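Local coordinates for protein ECXA (Escherichia coli, PDB 4L63) that is probably a zinc-dependent metallopeptidase, carrying a zinc ion held by three histidines, at residues Y60-W71 and K151-I162. Numbering follows the deposited sequence.
Sequences YSDYVREAFNEW and KLKLRITIKHEI. With ZN (zinc ion), chain G.
Tyr63, Ile162 and Lys159 give up the most surface where the axes of segments 60-70 and 151-162, the latter part of the zinc-bearing helix 146-165, approach to 9.0 Å at 58°. Tyr63 fits as a knob among Lys151, Leu154, Arg155 and Ile158. The guanidinium of Arg155 lies flat over one ring face, planes 20° apart and centres separated by 3.9 Å, which meets the criteria for a cation-pi stack; Arg155 CG lies 3.5 Å from Tyr63 CE2. Ala67 brings the backbones together, its CA 5.0 Å from that of Lys159. Ile162 divides its branches: CD1 sits above the centre of the Phe68 ring, a CH-pi contact, whereas CG2 approaches Trp71 CD1 at 3.4 Å. Trp71 NE1 also donates to Lys159 O (3.1 Å, 138° at the hydrogen), a bent bond to a helical carbonyl. Lys159, extended beyond CG, pairs through NZ with Glu70 OE1 in a salt bridge, although the modelled 2.4 Å is doubtfully short, while Glu66 OE1 forms another with Arg155 NH2 (3.4 Å). One turn thus sends His160 to the zinc, which His164, His170 and a water also bind, and Lys159 to helix 60-70; apolar seam and ion pairs tie the HExxH helix to its neighbour, with charges probably largely balanced.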
ATOM      1  N   TYR A  60      12.264  39.391  -4.241  1.00110.09           N
ATOM      2  CA  TYR A  60      11.807  38.280  -5.067  1.00108.39           C
ATOM      3  C   TYR A  60      12.792  37.124  -5.009  1.00106.20           C
ATOM      4  O   TYR A  60      12.412  35.949  -5.012  1.00 97.34           O
ATOM      5  CB  TYR A  60      11.626  38.748  -6.516  1.00110.44           C
ATOM      6  CG  TYR A  60      10.702  37.887  -7.341  1.00109.85           C
ATOM      7  CD1 TYR A  60       9.702  37.136  -6.740  1.00108.30           C
ATOM      8  CD2 TYR A  60      10.827  37.827  -8.723  1.00112.36           C
ATOM      9  CE1 TYR A  60       8.853  36.348  -7.490  1.00106.55           C
ATOM     10  CE2 TYR A  60       9.983  37.043  -9.482  1.00111.34           C
ATOM     11  CZ  TYR A  60       8.999  36.306  -8.860  1.00106.44           C
ATOM     12  OH  TYR A  60       8.162  35.527  -9.616  1.00 99.46           O
ATOM     13  N   SER A  61      14.065  37.493  -4.941  1.00 96.88           N
ATOM     14  CA  SER A  61      15.180  36.570  -5.028  1.00 96.73           C
ATOM     15  C   SER A  61      15.288  35.670  -3.810  1.00100.15           C
ATOM     16  O   SER A  61      15.702  34.519  -3.927  1.00 96.77           O
ATOM     17  CB  SER A  61      16.480  37.358  -5.217  1.00101.09           C
ATOM     18  OG  SER A  61      17.498  36.557  -5.803  1.00102.53           O
ATOM     19  N   ASP A  62      14.898  36.185  -2.647  1.00102.14           N
ATOM     20  CA  ASP A  62      14.988  35.393  -1.425  1.00107.14           C
ATOM     21  C   ASP A  62      13.858  34.391  -1.322  1.00 99.30           C
ATOM     22  O   ASP A  62      13.952  33.411  -0.585  1.00 99.50           O
ATOM     23  CB  ASP A  62      14.938  36.253  -0.163  1.00113.45           C
ATOM     24  CG  ASP A  62      16.139  37.170  -0.008  1.00124.97           C
ATOM     25  OD1 ASP A  62      16.981  37.247  -0.932  1.00127.63           O
ATOM     26  OD2 ASP A  62      16.256  37.778   1.085  1.00126.66           O
ATOM     27  N   TYR A  63      12.763  34.684  -2.009  1.00101.02           N
ATOM     28  CA  TYR A  63      11.591  33.839  -1.934  1.00 88.51           C
ATOM     29  C   TYR A  63      11.690  32.718  -2.951  1.00 86.20           C
ATOM     30  O   TYR A  63      11.287  31.593  -2.672  1.00 84.96           O
ATOM     31  CB  TYR A  63      10.327  34.671  -2.134  1.00 88.30           C
ATOM     32  CG  TYR A  63       9.828  35.304  -0.853  1.00 89.48           C
ATOM     33  CD1 TYR A  63      10.690  36.004  -0.020  1.00 93.87           C
ATOM     34  CD2 TYR A  63       8.498  35.184  -0.469  1.00 87.93           C
ATOM     35  CE1 TYR A  63      10.243  36.570   1.153  1.00 93.45           C
ATOM     36  CE2 TYR A  63       8.039  35.752   0.705  1.00 89.10           C
ATOM     37  CZ  TYR A  63       8.918  36.446   1.513  1.00 94.59           C
ATOM     38  OH  TYR A  63       8.469  37.013   2.684  1.00 93.62           O
ATOM     39  N   VAL A  64      12.233  33.024  -4.123  1.00 86.89           N
ATOM     40  CA  VAL A  64      12.519  31.985  -5.099  1.00 85.09           C
ATOM     41  C   VAL A  64      13.597  31.088  -4.513  1.00 88.81           C
ATOM     42  O   VAL A  64      13.539  29.860  -4.659  1.00 83.02           O
ATOM     43  CB  VAL A  64      12.968  32.563  -6.448  1.00 86.15           C
ATOM     44  CG1 VAL A  64      13.266  31.451  -7.430  1.00 84.36           C
ATOM     45  CG2 VAL A  64      11.886  33.473  -7.006  1.00 86.10           C
ATOM     46  N   ARG A  65      14.555  31.718  -3.829  1.00 87.80           N
ATOM     47  CA  ARG A  65      15.611  31.026  -3.090  1.00 89.91           C
ATOM     48  C   ARG A  65      15.034  30.008  -2.118  1.00 86.24           C
ATOM     49  O   ARG A  65      15.342  28.819  -2.182  1.00 84.61           O
ATOM     50  CB  ARG A  65      16.482  32.034  -2.320  1.00 91.63           C
ATOM     51  CG  ARG A  65      17.861  31.525  -1.939  1.00100.50           C
ATOM     52  CD  ARG A  65      18.945  32.514  -2.303  1.00 96.05           C
ATOM     53  NE  ARG A  65      19.106  33.582  -1.317  1.00106.31           N
ATOM     54  CZ  ARG A  65      18.834  34.864  -1.542  1.00109.39           C
ATOM     55  NH1 ARG A  65      18.371  35.243  -2.722  1.00109.57           N
ATOM     56  NH2 ARG A  65      19.025  35.772  -0.591  1.00111.66           N
ATOM     57  N   GLU A  66      14.187  30.495  -1.217  1.00 87.56           N
ATOM     58  CA  GLU A  66      13.663  29.688  -0.123  1.00 84.89           C
ATOM     59  C   GLU A  66      12.718  28.603  -0.630  1.00 81.86           C
ATOM     60  O   GLU A  66      12.739  27.474  -0.142  1.00 80.06           O
ATOM     61  CB  GLU A  66      12.950  30.586   0.896  1.00 86.07           C
ATOM     62  CG  GLU A  66      12.708  29.952   2.257  1.00 92.14           C
ATOM     63  CD  GLU A  66      11.506  29.025   2.278  1.00 94.50           C
ATOM     64  OE1 GLU A  66      10.595  29.208   1.438  1.00 91.29           O
ATOM     65  OE2 GLU A  66      11.468  28.116   3.137  1.00 96.60           O
ATOM     66  N   ALA A  67      11.899  28.957  -1.616  1.00 80.78           N
ATOM     67  CA  ALA A  67      10.902  28.048  -2.164  1.00 83.07           C
ATOM     68  C   ALA A  67      11.550  26.855  -2.839  1.00 90.33           C
ATOM     69  O   ALA A  67      11.035  25.741  -2.770  1.00 81.17           O
ATOM     70  CB  ALA A  67      10.001  28.775  -3.148  1.00 78.54           C
ATOM     71  N   PHE A  68      12.639  27.118  -3.525  1.00116.01           N
ATOM     72  CA  PHE A  68      13.416  26.106  -4.221  1.00116.11           C
ATOM     73  C   PHE A  68      14.038  25.113  -3.265  1.00114.12           C
ATOM     74  O   PHE A  68      14.198  23.955  -3.556  1.00114.26           O
ATOM     75  CB  PHE A  68      14.488  26.756  -5.063  1.00119.35           C
ATOM     76  CG  PHE A  68      14.183  26.763  -6.519  1.00121.47           C
ATOM     77  CD1 PHE A  68      14.280  27.925  -7.248  1.00120.68           C
ATOM     78  CD2 PHE A  68      13.798  25.614  -7.157  1.00122.42           C
ATOM     79  CE1 PHE A  68      13.994  27.942  -8.589  1.00118.97           C
ATOM     80  CE2 PHE A  68      13.512  25.615  -8.492  1.00120.04           C
ATOM     81  CZ  PHE A  68      13.612  26.781  -9.216  1.00119.51           C
ATOM     82  N   ASN A  69      14.444  25.621  -2.132  1.00 96.76           N
ATOM     83  CA  ASN A  69      15.026  24.813  -1.069  1.00 84.77           C
ATOM     84  C   ASN A  69      13.979  23.920  -0.421  1.00 82.02           C
ATOM     85  O   ASN A  69      14.302  22.860   0.113  1.00 76.31           O
ATOM     86  CB  ASN A  69      15.664  25.692  -0.008  1.00 84.55           C
ATOM     87  CG  ASN A  69      16.486  24.896   0.976  1.00 91.28           C
ATOM     88  OD1 ASN A  69      17.598  24.462   0.669  1.00 96.70           O
ATOM     89  ND2 ASN A  69      15.927  24.663   2.160  1.00 88.83           N
ATOM     90  N   GLU A  70      12.729  24.377  -0.450  1.00 79.33           N
ATOM     91  CA  GLU A  70      11.592  23.589   0.018  1.00 74.68           C
ATOM     92  C   GLU A  70      11.470  22.304  -0.778  1.00 73.06           C
ATOM     93  O   GLU A  70      11.020  21.277  -0.266  1.00 73.49           O
ATOM     94  CB  GLU A  70      10.294  24.382  -0.114  1.00 78.81           C
ATOM     95  CG  GLU A  70      10.173  25.595   0.773  1.00 87.29           C
ATOM     96  CD  GLU A  70       9.511  25.267   2.087  1.00 92.63           C
ATOM     97  OE1 GLU A  70       8.263  25.223   2.121  1.00 87.09           O
ATOM     98  OE2 GLU A  70      10.233  25.063   3.085  1.00100.30           O
ATOM     99  N   TRP A  71      11.848  22.379  -2.051  1.00 63.23           N
ATOM    100  CA  TRP A  71      11.689  21.265  -2.976  1.00 65.25           C
ATOM    101  C   TRP A  71      12.969  20.438  -3.083  1.00 68.44           C
ATOM    102  O   TRP A  71      12.987  19.385  -3.725  1.00 62.76           O
ATOM    103  CB  TRP A  71      11.270  21.776  -4.358  1.00 62.40           C
ATOM    104  CG  TRP A  71       9.864  22.284  -4.432  1.00 61.14           C
ATOM    105  CD1 TRP A  71       9.444  23.575  -4.276  1.00 60.78           C
ATOM    106  CD2 TRP A  71       8.689  21.507  -4.687  1.00 57.10           C
ATOM    107  NE1 TRP A  71       8.078  23.648  -4.419  1.00 58.46           N
ATOM    108  CE2 TRP A  71       7.588  22.387  -4.670  1.00 56.55           C
ATOM    109  CE3 TRP A  71       8.457  20.147  -4.925  1.00 55.31           C
ATOM    110  CZ2 TRP A  71       6.283  21.962  -4.885  1.00 53.44           C
ATOM    111  CZ3 TRP A  71       7.147  19.719  -5.137  1.00 52.60           C
ATOM    112  CH2 TRP A  71       6.083  20.624  -5.114  1.00 51.68           C
ATOM    113  N   LYS A 151       2.696  37.637   3.161  1.00100.31           N
ATOM    114  CA  LYS A 151       3.943  36.894   2.941  1.00 92.31           C
ATOM    115  C   LYS A 151       3.676  35.391   2.872  1.00 83.90           C
ATOM    116  O   LYS A 151       4.284  34.681   2.071  1.00 80.25           O
ATOM    117  CB  LYS A 151       4.974  37.188   4.039  1.00 91.21           C
ATOM    118  CG  LYS A 151       4.948  38.608   4.582  1.00 98.37           C
ATOM    119  CD  LYS A 151       5.585  38.696   5.965  1.00 98.57           C
ATOM    120  CE  LYS A 151       6.886  39.468   5.962  1.00105.10           C
ATOM    121  NZ  LYS A 151       7.166  40.018   7.318  1.00105.72           N
ATOM    122  N   LEU A 152       2.770  34.916   3.723  1.00 81.16           N
ATOM    123  CA  LEU A 152       2.365  33.515   3.721  1.00 78.92           C
ATOM    124  C   LEU A 152       1.822  33.133   2.350  1.00 79.04           C
ATOM    125  O   LEU A 152       2.247  32.142   1.755  1.00 75.30           O
ATOM    126  CB  LEU A 152       1.313  33.254   4.804  1.00 77.99           C
ATOM    127  CG  LEU A 152       0.668  31.863   4.825  1.00 73.16           C
ATOM    128  CD1 LEU A 152       1.724  30.788   4.994  1.00 69.69           C
ATOM    129  CD2 LEU A 152      -0.388  31.761   5.920  1.00 72.51           C
ATOM    130  N   LYS A 153       0.890  33.946   1.857  1.00 78.87           N
ATOM    131  CA  LYS A 153       0.271  33.736   0.555  1.00 78.33           C
ATOM    132  C   LYS A 153       1.305  33.786  -0.568  1.00 74.91           C
ATOM    133  O   LYS A 153       1.195  33.059  -1.556  1.00 66.41           O
ATOM    134  CB  LYS A 153      -0.823  34.780   0.317  1.00 80.90           C
ATOM    135  CG  LYS A 153      -2.138  34.209  -0.193  1.00 84.00           C
ATOM    136  CD  LYS A 153      -2.913  33.530   0.926  1.00 84.33           C
ATOM    137  CE  LYS A 153      -4.260  33.015   0.437  1.00 85.47           C
ATOM    138  NZ  LYS A 153      -4.173  32.381  -0.906  1.00 83.12           N
ATOM    139  N   LEU A 154       2.313  34.638  -0.410  1.00 75.77           N
ATOM    140  CA  LEU A 154       3.338  34.778  -1.436  1.00 73.14           C
ATOM    141  C   LEU A 154       4.240  33.547  -1.518  1.00 70.58           C
ATOM    142  O   LEU A 154       4.521  33.061  -2.612  1.00 72.80           O
ATOM    143  CB  LEU A 154       4.187  36.028  -1.193  1.00 78.03           C
ATOM    144  CG  LEU A 154       4.806  36.582  -2.476  1.00 82.05           C
ATOM    145  CD1 LEU A 154       3.808  37.462  -3.213  1.00 85.25           C
ATOM    146  CD2 LEU A 154       6.096  37.346  -2.189  1.00 92.70           C
ATOM    147  N   ARG A 155       4.691  33.046  -0.371  1.00 70.58           N
ATOM    148  CA  ARG A 155       5.528  31.847  -0.351  1.00 70.52           C
ATOM    149  C   ARG A 155       4.776  30.648  -0.910  1.00 67.94           C
ATOM    150  O   ARG A 155       5.300  29.923  -1.752  1.00 62.19           O
ATOM    151  CB  ARG A 155       6.013  31.530   1.063  1.00 78.79           C
ATOM    152  CG  ARG A 155       6.960  32.561   1.634  1.00 84.66           C
ATOM    153  CD  ARG A 155       7.478  32.138   2.995  1.00 89.21           C
ATOM    154  NE  ARG A 155       8.355  33.156   3.569  1.00 97.29           N
ATOM    155  CZ  ARG A 155       9.647  33.282   3.285  1.00 98.10           C
ATOM    156  NH1 ARG A 155      10.360  34.245   3.856  1.00 97.85           N
ATOM    157  NH2 ARG A 155      10.227  32.449   2.431  1.00 99.08           N
ATOM    158  N   ILE A 156       3.557  30.441  -0.419  1.00 62.34           N
ATOM    159  CA  ILE A 156       2.671  29.401  -0.941  1.00 58.51           C
ATOM    160  C   ILE A 156       2.543  29.512  -2.456  1.00 63.20           C
ATOM    161  O   ILE A 156       2.738  28.533  -3.172  1.00 58.22           O
ATOM    162  CB  ILE A 156       1.268  29.485  -0.320  1.00 62.35           C
ATOM    163  CG1 ILE A 156       1.330  29.208   1.182  1.00 65.09           C
ATOM    164  CG2 ILE A 156       0.318  28.511  -1.015  1.00 58.48           C
ATOM    165  CD1 ILE A 156      -0.011  29.302   1.882  1.00 66.77           C
ATOM    166  N   THR A 157       2.234  30.716  -2.936  1.00 60.08           N
ATOM    167  CA  THR A 157       2.091  30.960  -4.368  1.00 60.93           C
ATOM    168  C   THR A 157       3.362  30.610  -5.132  1.00 60.81           C
ATOM    169  O   THR A 157       3.303  29.943  -6.164  1.00 58.11           O
ATOM    170  CB  THR A 157       1.719  32.430  -4.662  1.00 63.20           C
ATOM    171  OG1 THR A 157       0.477  32.748  -4.022  1.00 63.30           O
ATOM    172  CG2 THR A 157       1.588  32.660  -6.157  1.00 63.20           C
ATOM    173  N   ILE A 158       4.505  31.053  -4.618  1.00 62.93           N
ATOM    174  CA  ILE A 158       5.789  30.784  -5.257  1.00 63.41           C
ATOM    175  C   ILE A 158       6.148  29.294  -5.202  1.00 60.71           C
ATOM    176  O   ILE A 158       6.505  28.714  -6.221  1.00 59.29           O
ATOM    177  CB  ILE A 158       6.916  31.626  -4.619  1.00 67.38           C
ATOM    178  CG1 ILE A 158       6.702  33.104  -4.949  1.00 70.90           C
ATOM    179  CG2 ILE A 158       8.271  31.167  -5.117  1.00 68.21           C
ATOM    180  CD1 ILE A 158       7.860  34.011  -4.576  1.00 75.36           C
ATOM    181  N   LYS A 159       6.034  28.676  -4.029  1.00 59.09           N
ATOM    182  CA  LYS A 159       6.266  27.235  -3.892  1.00 59.92           C
ATOM    183  C   LYS A 159       5.370  26.410  -4.816  1.00 58.36           C
ATOM    184  O   LYS A 159       5.824  25.451  -5.445  1.00 51.53           O
ATOM    185  CB  LYS A 159       6.057  26.794  -2.443  1.00 56.86           C
ATOM    186  CG  LYS A 159       7.083  27.360  -1.484  1.00 62.83           C
ATOM    187  CD  LYS A 159       6.688  27.109  -0.049  1.00 68.69           C
ATOM    188  CE  LYS A 159       7.488  27.996   0.881  1.00 79.15           C
ATOM    189  NZ  LYS A 159       7.417  27.501   2.275  1.00 85.56           N
ATOM    190  N   HIS A 160       4.100  26.797  -4.894  1.00 52.25           N
ATOM    191  CA  HIS A 160       3.143  26.160  -5.797  1.00 51.69           C
ATOM    192  C   HIS A 160       3.599  26.286  -7.256  1.00 50.96           C
ATOM    193  O   HIS A 160       3.595  25.308  -7.999  1.00 48.43           O
ATOM    194  CB  HIS A 160       1.753  26.775  -5.600  1.00 49.71           C
ATOM    195  CG  HIS A 160       0.711  26.271  -6.550  1.00 51.75           C
ATOM    196  ND1 HIS A 160      -0.077  25.170  -6.284  1.00 45.08           N
ATOM    197  CD2 HIS A 160       0.320  26.731  -7.763  1.00 48.27           C
ATOM    198  CE1 HIS A 160      -0.907  24.974  -7.296  1.00 45.62           C
ATOM    199  NE2 HIS A 160      -0.685  25.907  -8.205  1.00 46.03           N
ATOM    200  N   GLU A 161       4.019  27.483  -7.655  1.00 53.25           N
ATOM    201  CA  GLU A 161       4.476  27.696  -9.027  1.00 56.95           C
ATOM    202  C   GLU A 161       5.773  26.923  -9.326  1.00 54.45           C
ATOM    203  O   GLU A 161       5.960  26.443 -10.447  1.00 54.02           O
ATOM    204  CB  GLU A 161       4.659  29.192  -9.307  1.00 59.56           C
ATOM    205  CG  GLU A 161       3.357  30.007  -9.275  1.00 66.32           C
ATOM    206  CD  GLU A 161       2.215  29.370 -10.064  1.00 67.26           C
ATOM    207  OE1 GLU A 161       2.430  28.976 -11.229  1.00 62.28           O
ATOM    208  OE2 GLU A 161       1.093  29.274  -9.520  1.00 72.46           O
ATOM    209  N   ILE A 162       6.653  26.798  -8.330  1.00 55.30           N
ATOM    210  CA  ILE A 162       7.842  25.941  -8.443  1.00 55.41           C
ATOM    211  C   ILE A 162       7.454  24.495  -8.784  1.00 53.69           C
ATOM    212  O   ILE A 162       8.117  23.825  -9.577  1.00 52.13           O
ATOM    213  CB  ILE A 162       8.672  25.901  -7.131  1.00 56.61           C
ATOM    214  CG1 ILE A 162       9.038  27.300  -6.636  1.00 68.54           C
ATOM    215  CG2 ILE A 162       9.935  25.076  -7.330  1.00 59.71           C
ATOM    216  CD1 ILE A 162      10.020  28.025  -7.486  1.00 65.26           C
TER
HETATM  217 ZN    ZN G 301      -1.309  25.928 -10.229  1.00 56.60          ZN
HETATM  218  O   HOH W   1      -0.981  28.314 -10.868  1.00 50.71           O